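Local coordinates for uncharacterized protein (Cricetid herpesvirus 2, PDB 4ZKQ) that binds chemokines as a viral decoy receptor, probably keeping them from their cellular receptors during rodent gammaherpesvirus infection, at residues P74-D78 and T212-K216; A88-W94 and R134-F140; I161-I166 and C177-A182. All coordinates share one frame; numbering follows the deposited sequence. Where two conformers were deposited one is given.

Contact 1: P74-D78 and T212-K216; sequences PLSTD and TLSKK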
loop_
_atom_site.group_PDB
_atom_site.type_symbol
_atom_site.label_atom_id
_atom_site.label_comp_id
_atom_site.label_asym_id
_atom_site.label_seq_id
_atom_site.Cartn_x
_atom_site.Cartn_y
_atom_site.Cartn_z
ATOM N N PRO A 74 -2.026 1.981 -7.769
ATOM C CA PRO A 74 -1.265 1.031 -6.961
ATOM C C PRO A 74 -2.147 0.419 -5.882
ATOM O O PRO A 74 -2.964 1.142 -5.313
ATOM C CB PRO A 74 -0.173 1.901 -6.347
ATOM C CG PRO A 74 -0.833 3.230 -6.189
ATOM C CD PRO A 74 -1.736 3.375 -7.389
ATOM N N LEU A 75 -1.992 -0.869 -5.593
ATOM C CA LEU A 75 -2.782 -1.468 -4.524
ATOM C C LEU A 75 -2.316 -0.917 -3.178
ATOM O O LEU A 75 -3.106 -0.822 -2.244
ATOM C CB LEU A 75 -2.714 -2.997 -4.569
ATOM C CG LEU A 75 -3.377 -3.652 -5.792
ATOM C CD1 LEU A 75 -3.563 -5.142 -5.559
ATOM C CD2 LEU A 75 -4.719 -3.034 -6.165
ATOM N N SER A 76 -1.045 -0.518 -3.098
ATOM C CA SER A 76 -0.553 0.262 -1.961
ATOM C C SER A 76 0.393 1.365 -2.455
ATOM O O SER A 76 1.340 1.068 -3.175
ATOM C CB SER A 76 0.169 -0.654 -0.965
ATOM O OG SER A 76 0.701 0.086 0.122
ATOM N N THR A 77 0.160 2.629 -2.091
ATOM C CA THR A 77 1.074 3.681 -2.543
ATOM C C THR A 77 2.411 3.637 -1.810
ATOM O O THR A 77 3.438 4.033 -2.356
ATOM C CB THR A 77 0.478 5.107 -2.393
ATOM O OG1 THR A 77 -0.039 5.294 -1.067
ATOM C CG2 THR A 77 -0.594 5.338 -3.461
ATOM N N ASP A 78 2.413 3.130 -0.585
ATOM C CA ASP A 78 3.631 3.186 0.210
ATOM C C ASP A 78 4.391 1.866 0.226
ATOM O O ASP A 78 3.832 0.792 -0.016
ATOM C CB ASP A 78 3.304 3.615 1.635
ATOM C CG ASP A 78 2.498 4.899 1.677
ATOM O OD1 ASP A 78 2.968 5.919 1.128
ATOM O OD2 ASP A 78 1.396 4.880 2.247
ATOM N N THR A 212 4.120 8.469 -11.531
ATOM C CA THR A 212 4.897 9.020 -10.430
ATOM C C THR A 212 3.966 9.321 -9.260
ATOM O O THR A 212 2.991 10.058 -9.404
ATOM C CB THR A 212 5.663 10.287 -10.861
ATOM O OG1 THR A 212 6.463 9.980 -12.008
ATOM C CG2 THR A 212 6.571 10.794 -9.741
ATOM N N LEU A 213 4.265 8.710 -8.120
ATOM C CA LEU A 213 3.521 8.923 -6.887
ATOM C C LEU A 213 4.343 9.813 -5.973
ATOM O O LEU A 213 5.473 9.474 -5.636
ATOM C CB LEU A 213 3.216 7.588 -6.202
ATOM C CG LEU A 213 2.448 6.558 -7.035
ATOM C CD1 LEU A 213 2.416 5.204 -6.336
ATOM C CD2 LEU A 213 1.039 7.041 -7.324
ATOM N N SER A 214 3.780 10.949 -5.574
ATOM C CA SER A 214 4.485 11.888 -4.708
ATOM C C SER A 214 3.624 12.229 -3.504
ATOM O O SER A 214 2.537 12.772 -3.659
ATOM C CB SER A 214 4.845 13.166 -5.471
ATOM O OG SER A 214 5.508 12.864 -6.686
ATOM N N LYS A 215 4.118 11.896 -2.315
ATOM C CA LYS A 215 3.405 12.141 -1.077
ATOM C C LYS A 215 4.160 13.122 -0.198
ATOM O O LYS A 215 5.369 12.984 0.019
ATOM C CB LYS A 215 3.181 10.836 -0.308
ATOM C CG LYS A 215 2.653 11.049 1.117
ATOM C CD LYS A 215 2.329 9.719 1.804
ATOM C CE LYS A 215 1.051 9.080 1.257
ATOM N NZ LYS A 215 0.831 7.698 1.798
ATOM N N LYS A 216 3.440 14.100 0.331
ATOM C CA LYS A 216 4.033 15.009 1.301
ATOM C C LYS A 216 4.025 14.350 2.674
ATOM O O LYS A 216 2.997 14.263 3.346
ATOM C CB LYS A 216 3.304 16.349 1.349
ATOM C CG LYS A 216 3.929 17.317 2.364
ATOM C CD LYS A 216 3.300 18.698 2.321
ATOM C CE LYS A 216 3.934 19.632 3.346
ATOM N NZ LYS A 216 3.166 20.904 3.478
#
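P74 meets L213 in a loop-to-strand contact, where the loop between strands 68-74 and 85-94 packs against the long strand 206-223, far away in sequence. The pyrrolidine ring touches with CG, which lies 3.8 Å from L213 CD1, the proline ring and the leucine passing antiparallel to each other. With its CG anti to the carbonyl carbon (chi1 -57°), L213 carries CD1 in between P74 CG and the methyl of T77. Beyond L75, S76 O accepts a hydrogen bond from R236 NH1, and the chain returns to the strand at T77. There the methyl CG2 stands 4.2 Å from L213 CD1, its side chain crossing the leucine at about a right angle, while W180 and T56 pack against the same threonine. D78 ends the apolar patch with a salt bridge to K215. The carboxylate has a second basic partner in K54, and the K215 ammonium also donates to Q24 and T56, a polar cluster in which the positive charges would probably stabilise ionised D78. The K215 chain bends at its third torsion (-74°) and brings NZ astride the carboxylate, 2.9 Å from both D78 OD1 and D78 OD2, with the hydrogen bond given to the syn lone pair of OD1.

Contact 2: A88-W94 and R134-F140; sequences AVLVGKW and RLFFAKF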
loop_
_atom_site.group_PDB
_atom_site.type_symbol
_atom_site.label_atom_id
_atom_site.label_comp_id
_atom_site.label_asym_id
_atom_site.label_seq_id
_atom_site.Cartn_x
_atom_site.Cartn_y
_atom_site.Cartn_z
ATOM N N ALA A 88 -6.753 -7.183 -1.867
ATOM C CA ALA A 88 -7.269 -5.851 -2.141
ATOM C C ALA A 88 -8.717 -5.919 -2.591
ATOM O O ALA A 88 -9.103 -6.826 -3.322
ATOM C CB ALA A 88 -6.425 -5.161 -3.197
ATOM N N VAL A 89 -9.515 -4.964 -2.133
ATOM C CA VAL A 89 -10.830 -4.732 -2.702
ATOM C C VAL A 89 -10.893 -3.316 -3.258
ATOM O O VAL A 89 -10.688 -2.332 -2.536
ATOM C CB VAL A 89 -11.963 -4.938 -1.676
ATOM C CG1 VAL A 89 -13.317 -4.699 -2.325
ATOM C CG2 VAL A 89 -11.907 -6.350 -1.090
ATOM N N LEU A 90 -11.158 -3.247 -4.557
ATOM C CA LEU A 90 -11.452 -2.007 -5.264
ATOM C C LEU A 90 -12.949 -1.725 -5.193
ATOM O O LEU A 90 -13.756 -2.587 -5.522
ATOM C CB LEU A 90 -10.991 -2.118 -6.725
ATOM C CG LEU A 90 -11.484 -1.063 -7.721
ATOM C CD1 LEU A 90 -10.814 0.276 -7.465
ATOM C CD2 LEU A 90 -11.248 -1.517 -9.165
ATOM N N VAL A 91 -13.318 -0.530 -4.748
ATOM C CA VAL A 91 -14.718 -0.113 -4.724
ATOM C C VAL A 91 -14.848 1.269 -5.338
ATOM O O VAL A 91 -14.285 2.234 -4.825
ATOM C CB VAL A 91 -15.283 -0.080 -3.300
ATOM C CG1 VAL A 91 -16.771 0.270 -3.313
ATOM C CG2 VAL A 91 -15.036 -1.395 -2.609
ATOM N N GLY A 92 -15.590 1.360 -6.436
ATOM C CA GLY A 92 -15.719 2.607 -7.165
ATOM C C GLY A 92 -17.145 3.092 -7.215
ATOM O O GLY A 92 -18.086 2.295 -7.193
ATOM N N LYS A 93 -17.302 4.407 -7.264
ATOM C CA LYS A 93 -18.617 5.013 -7.388
ATOM C C LYS A 93 -18.910 5.321 -8.848
ATOM O O LYS A 93 -18.122 5.986 -9.519
ATOM C CB LYS A 93 -18.715 6.285 -6.548
ATOM C CG LYS A 93 -20.018 7.023 -6.770
ATOM C CD LYS A 93 -20.482 7.741 -5.526
ATOM C CE LYS A 93 -21.767 8.499 -5.789
ATOM N NZ LYS A 93 -21.581 9.553 -6.825
ATOM N N TRP A 94 -20.049 4.822 -9.324
ATOM C CA TRP A 94 -20.458 4.963 -10.716
ATOM C C TRP A 94 -21.640 5.919 -10.818
ATOM O O TRP A 94 -22.684 5.684 -10.222
ATOM C CB TRP A 94 -20.834 3.600 -11.302
ATOM C CG TRP A 94 -21.217 3.642 -12.750
ATOM C CD1 TRP A 94 -22.480 3.720 -13.265
ATOM C CD2 TRP A 94 -20.327 3.607 -13.874
ATOM N NE1 TRP A 94 -22.431 3.733 -14.639
ATOM C CE2 TRP A 94 -21.121 3.665 -15.037
ATOM C CE3 TRP A 94 -18.939 3.530 -14.009
ATOM C CZ2 TRP A 94 -20.571 3.651 -16.317
ATOM C CZ3 TRP A 94 -18.394 3.514 -15.280
ATOM C CH2 TRP A 94 -19.210 3.576 -16.419
ATOM N N ARG A 134 -24.646 3.903 -6.655
ATOM C CA ARG A 134 -24.252 2.799 -7.510
ATOM C C ARG A 134 -22.744 2.584 -7.382
ATOM O O ARG A 134 -21.956 3.479 -7.696
ATOM C CB ARG A 134 -24.643 3.092 -8.957
ATOM C CG ARG A 134 -24.606 1.897 -9.879
ATOM C CD ARG A 134 -25.729 0.914 -9.568
ATOM N NE ARG A 134 -25.791 -0.140 -10.574
ATOM C CZ ARG A 134 -26.289 -1.356 -10.379
ATOM N NH1 ARG A 134 -26.781 -1.704 -9.197
ATOM N NH2 ARG A 134 -26.291 -2.227 -11.376
ATOM N N LEU A 135 -22.352 1.403 -6.909
ATOM C CA LEU A 135 -20.942 1.070 -6.729
ATOM C C LEU A 135 -20.540 -0.139 -7.560
ATOM O O LEU A 135 -21.363 -1.017 -7.818
ATOM C CB LEU A 135 -20.640 0.775 -5.262
ATOM C CG LEU A 135 -20.990 1.850 -4.234
ATOM C CD1 LEU A 135 -20.697 1.344 -2.835
ATOM C CD2 LEU A 135 -20.234 3.130 -4.508
ATOM N N PHE A 136 -19.270 -0.189 -7.959
ATOM C CA PHE A 136 -18.712 -1.400 -8.551
ATOM C C PHE A 136 -17.533 -1.874 -7.704
ATOM O O PHE A 136 -16.882 -1.072 -7.036
ATOM C CB PHE A 136 -18.286 -1.171 -10.008
ATOM C CG PHE A 136 -17.204 -0.132 -10.195
ATOM C CD1 PHE A 136 -15.864 -0.480 -10.136
ATOM C CD2 PHE A 136 -17.535 1.185 -10.479
ATOM C CE1 PHE A 136 -14.874 0.470 -10.328
ATOM C CE2 PHE A 136 -16.553 2.143 -10.662
ATOM C CZ PHE A 136 -15.221 1.784 -10.595
ATOM N N PHE A 137 -17.271 -3.176 -7.707
ATOM C CA PHE A 137 -16.135 -3.691 -6.951
ATOM C C PHE A 137 -15.489 -4.932 -7.546
ATOM O O PHE A 137 -16.074 -5.628 -8.383
ATOM C CB PHE A 137 -16.557 -3.977 -5.501
ATOM C CG PHE A 137 -17.519 -5.127 -5.356
ATOM C CD1 PHE A 137 -18.885 -4.916 -5.423
ATOM C CD2 PHE A 137 -17.056 -6.417 -5.129
ATOM C CE1 PHE A 137 -19.774 -5.972 -5.281
ATOM C CE2 PHE A 137 -17.945 -7.479 -4.987
ATOM C CZ PHE A 137 -19.305 -7.247 -5.064
ATOM N N ALA A 138 -14.254 -5.180 -7.121
ATOM C CA ALA A 138 -13.505 -6.364 -7.527
ATOM C C ALA A 138 -12.479 -6.677 -6.463
ATOM O O ALA A 138 -11.943 -5.772 -5.824
ATOM C CB ALA A 138 -12.828 -6.155 -8.863
ATOM N N LYS A 139 -12.205 -7.963 -6.288
ATOM C CA LYS A 139 -11.247 -8.421 -5.294
ATOM C C LYS A 139 -10.000 -8.969 -5.971
ATOM O O LYS A 139 -10.095 -9.686 -6.967
ATOM C CB LYS A 139 -11.894 -9.483 -4.403
ATOM C CG LYS A 139 -11.003 -9.996 -3.302
ATOM C CD LYS A 139 -11.810 -10.847 -2.334
ATOM C CE LYS A 139 -10.916 -11.610 -1.378
ATOM N NZ LYS A 139 -11.677 -12.651 -0.645
ATOM N N PHE A 140 -8.836 -8.619 -5.430
ATOM C CA PHE A 140 -7.552 -9.022 -6.004
ATOM C C PHE A 140 -6.684 -9.663 -4.941
ATOM O O PHE A 140 -6.871 -9.429 -3.751
ATOM C CB PHE A 140 -6.805 -7.824 -6.603
ATOM C CG PHE A 140 -7.618 -7.029 -7.577
ATOM C CD1 PHE A 140 -8.056 -7.606 -8.755
ATOM C CD2 PHE A 140 -7.933 -5.700 -7.326
ATOM C CE1 PHE A 140 -8.809 -6.886 -9.660
ATOM C CE2 PHE A 140 -8.686 -4.972 -8.235
ATOM C CZ PHE A 140 -9.120 -5.566 -9.405
HETATM O O HOH W 1 -23.914 6.062 -7.741
#
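F136 lays its ring over G92 in the middle of two antiparallel strands, 88-94 and 134-140, whose axes run at 158° to each other. Its CG sits between the backbone N and the carbonyl carbon (chi1 62°), which swings the ring across the neighbouring strand. From CB the side chain reaches CG, 4.0 Å from G92 O; CD2 is nearer to the same oxygen at 3.5 Å. On the other side of the ring CD1 lies 4.1 Å from G92 N, and CE1 3.9 Å from G92 CA. CE2 lies against the carbonyl carbon and CA of the glycine, and CZ at the tip meets G92 CA at 3.6 Å. The result is a CH-pi contact, with G92 CA 3.7 Å from the ring centroid; since glycine carries no CB, the ring can lie directly on the backbone. At the ring's edge, L90 CD2 approaches CE1 and W94 CB approaches CD2, so the phenyl group is bracketed along strand 88-94. The same pair is held by two backbone bonds, G92 N to F136 O (2.8 Å) and F136 N to G92 O. L90 CB also touches F140 CE2. V91, on the other face of the sheet, meets L135 CD1 through CG1 and F137 CB through CG2. At the end of strand 85-94, W94 N donates to R134 O at 2.8 Å, and a water donates to W94 O. The R134 side chain turns away to a salt bridge with E104. Both strands lie inside a mixed sheet: strand 161-169 flanks 88-94, strand 117-125 flanks 134-140, and F136 and F140 pack on strand 147-152 of a second sheet, as layers of a beta sandwich do.

Contact 3: I161-I166 and C177-A182; sequences IQEALI and CSLWKA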
loop_
_atom_site.group_PDB
_atom_site.type_symbol
_atom_site.label_atom_id
_atom_site.label_comp_id
_atom_site.label_asym_id
_atom_site.label_seq_id
_atom_site.Cartn_x
_atom_site.Cartn_y
_atom_site.Cartn_z
ATOM N N ILE A 161 -16.940 7.753 -13.330
ATOM C CA ILE A 161 -16.286 7.260 -12.118
ATOM C C ILE A 161 -15.879 8.433 -11.228
ATOM O O ILE A 161 -14.881 9.093 -11.486
ATOM C CB ILE A 161 -15.055 6.400 -12.459
ATOM C CG1 ILE A 161 -15.451 5.268 -13.417
ATOM C CG2 ILE A 161 -14.447 5.814 -11.184
ATOM C CD1 ILE A 161 -14.296 4.697 -14.195
ATOM N N GLN A 162 -16.665 8.692 -10.185
ATOM C CA GLN A 162 -16.416 9.827 -9.294
ATOM C C GLN A 162 -15.211 9.607 -8.389
ATOM O O GLN A 162 -14.454 10.536 -8.106
ATOM C CB GLN A 162 -17.635 10.107 -8.420
ATOM C CG GLN A 162 -18.675 11.001 -9.072
ATOM C CD GLN A 162 -19.411 10.305 -10.189
ATOM O OE1 GLN A 162 -19.485 9.076 -10.227
ATOM N NE2 GLN A 162 -19.963 11.085 -11.110
ATOM N N GLU A 163 -15.065 8.384 -7.898
ATOM C CA GLU A 163 -13.950 8.054 -7.027
ATOM C C GLU A 163 -13.746 6.550 -6.968
ATOM O O GLU A 163 -14.657 5.775 -7.277
ATOM C CB GLU A 163 -14.192 8.600 -5.620
ATOM C CG GLU A 163 -15.286 7.872 -4.878
ATOM C CD GLU A 163 -15.541 8.433 -3.492
ATOM O OE1 GLU A 163 -15.210 9.607 -3.252
ATOM O OE2 GLU A 163 -16.080 7.692 -2.647
ATOM N N ALA A 164 -12.547 6.147 -6.559
ATOM C CA ALA A 164 -12.244 4.744 -6.352
ATOM C C ALA A 164 -11.488 4.542 -5.045
ATOM O O ALA A 164 -10.446 5.156 -4.798
ATOM C CB ALA A 164 -11.450 4.197 -7.518
ATOM N N LEU A 165 -12.050 3.677 -4.216
ATOM C CA LEU A 165 -11.412 3.205 -3.001
ATOM C C LEU A 165 -10.664 1.919 -3.271
ATOM O O LEU A 165 -11.204 1.012 -3.904
ATOM C CB LEU A 165 -12.463 2.968 -1.909
ATOM C CG LEU A 165 -12.000 2.227 -0.650
ATOM C CD1 LEU A 165 -11.040 3.083 0.164
ATOM C CD2 LEU A 165 -13.195 1.788 0.185
ATOM N N ILE A 166 -9.429 1.838 -2.789
ATOM C CA ILE A 166 -8.739 0.566 -2.691
ATOM C C ILE A 166 -8.464 0.286 -1.223
ATOM O O ILE A 166 -7.849 1.087 -0.521
ATOM C CB ILE A 166 -7.437 0.546 -3.498
ATOM C CG1 ILE A 166 -7.762 0.666 -4.993
ATOM C CG2 ILE A 166 -6.657 -0.742 -3.222
ATOM C CD1 ILE A 166 -6.573 0.879 -5.867
ATOM N N CYS A 177 -5.554 1.862 3.070
ATOM C CA CYS A 177 -6.524 2.280 2.076
ATOM C C CYS A 177 -6.083 3.483 1.270
ATOM O O CYS A 177 -5.226 4.261 1.691
ATOM C CB CYS A 177 -7.852 2.569 2.758
ATOM S SG CYS A 177 -8.462 1.107 3.619
ATOM N N SER A 178 -6.669 3.630 0.092
ATOM C CA SER A 178 -6.413 4.800 -0.723
ATOM C C SER A 178 -7.702 5.231 -1.391
ATOM O O SER A 178 -8.487 4.400 -1.841
ATOM C CB SER A 178 -5.325 4.517 -1.757
ATOM O OG SER A 178 -5.686 3.443 -2.594
ATOM N N LEU A 179 -7.918 6.539 -1.430
ATOM C CA LEU A 179 -9.128 7.105 -2.007
ATOM C C LEU A 179 -8.748 8.061 -3.122
ATOM O O LEU A 179 -8.148 9.106 -2.877
ATOM C CB LEU A 179 -9.968 7.803 -0.938
ATOM C CG LEU A 179 -11.359 8.274 -1.378
ATOM C CD1 LEU A 179 -12.183 7.101 -1.873
ATOM C CD2 LEU A 179 -12.050 8.958 -0.207
ATOM N N TRP A 180 -9.092 7.668 -4.347
ATOM C CA TRP A 180 -8.735 8.398 -5.557
ATOM C C TRP A 180 -9.985 9.071 -6.087
ATOM O O TRP A 180 -10.894 8.397 -6.556
ATOM C CB TRP A 180 -8.140 7.457 -6.610
ATOM C CG TRP A 180 -7.059 6.628 -6.047
ATOM C CD1 TRP A 180 -7.183 5.391 -5.488
ATOM C CD2 TRP A 180 -5.683 6.984 -5.938
ATOM N NE1 TRP A 180 -5.963 4.949 -5.041
ATOM C CE2 TRP A 180 -5.020 5.912 -5.309
ATOM C CE3 TRP A 180 -4.936 8.109 -6.318
ATOM C CZ2 TRP A 180 -3.660 5.923 -5.046
ATOM C CZ3 TRP A 180 -3.582 8.119 -6.061
ATOM C CH2 TRP A 180 -2.958 7.035 -5.428
ATOM N N LYS A 181 -10.034 10.397 -5.982
ATOM C CA LYS A 181 -11.204 11.162 -6.403
ATOM C C LYS A 181 -10.934 11.943 -7.677
ATOM O O LYS A 181 -9.851 12.499 -7.869
ATOM C CB LYS A 181 -11.646 12.136 -5.308
ATOM C CG LYS A 181 -12.054 11.483 -4.012
ATOM C CD LYS A 181 -12.726 12.494 -3.094
ATOM C CE LYS A 181 -12.650 12.063 -1.645
ATOM N NZ LYS A 181 -11.389 12.507 -0.979
ATOM N N ALA A 182 -11.925 11.975 -8.556
ATOM C CA ALA A 182 -11.835 12.807 -9.737
ATOM C C ALA A 182 -11.797 14.262 -9.267
ATOM O O ALA A 182 -12.565 14.653 -8.393
ATOM C CB ALA A 182 -13.006 12.567 -10.668
#
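I166 and S178 pair near the turn of a beta hairpin in which strand 161-169 turns back as strand 175-181, the local axes 168° apart. The tightly packed part lies here. The two backbones exchange bonds, I166 N to S178 O and S178 N to I166 O. The next hydrogen-bonded pair, A164 with W180, adds the indole: with CG anti to the carbonyl carbon (chi1 -51°), its CD1 atom is 3.3 Å from A164 O, which lies at the ring edge near its plane. In the serine conformer given, the indole NE1 donates to S178 OG at 2.9 Å, a bent bond tilted from the ring plane, while I166 CD1 approaches NE1 obliquely. On the other face, L165 CD1 touches C177 CB, and L165 CB lies 4.1 Å from L179 CD1; helix 44-51 covers L165, and the C177 disulfide to C52 ties the hairpin covalently to the chain just after that helix.

At E163 and K181 the backbones stay close, and only the side-chain ends are looser and partly exposed to solvent. These side chains run alongside each other, and in the lysine conformer given K181 CG lies 3.7 Å from E163 OE1, but K181 NZ stays 5.3 Å from OE1 and has a weak, long ion pair with D184. A182 N still donates to Q162 O, at 2.9 Å. The chemistry implies that backbone bonds set the strand pairing, that the indole N-H can be met by the serine hydroxyl in this conformer, and that the opposite charges probably add only a modest attraction.

In the fold
Contacts 2 and 3 belong to one sheet and have centres about 9 Å apart; strands 85-94 and 161-169 lie side by side, with V91 O 2.7 Å from L165 N and K93 N 3.0 Å from E163 O, both probable hydrogen bonds. Contact 1 is about 13 Å from contact 3 and about 19 Å from contact 2, centre to centre. Its loop nevertheless packs on both: T77 CG2 lies 3.5 Å from W180 CZ2, and L75 CD1 lies 3.7 Å from A88 CB. Along the chain, contacts 2 and 3 follow one another inside the loop that contact 1 closes; contact 1 brings the segment after strand 68-74, which packs on this sheet, against strand 206-223.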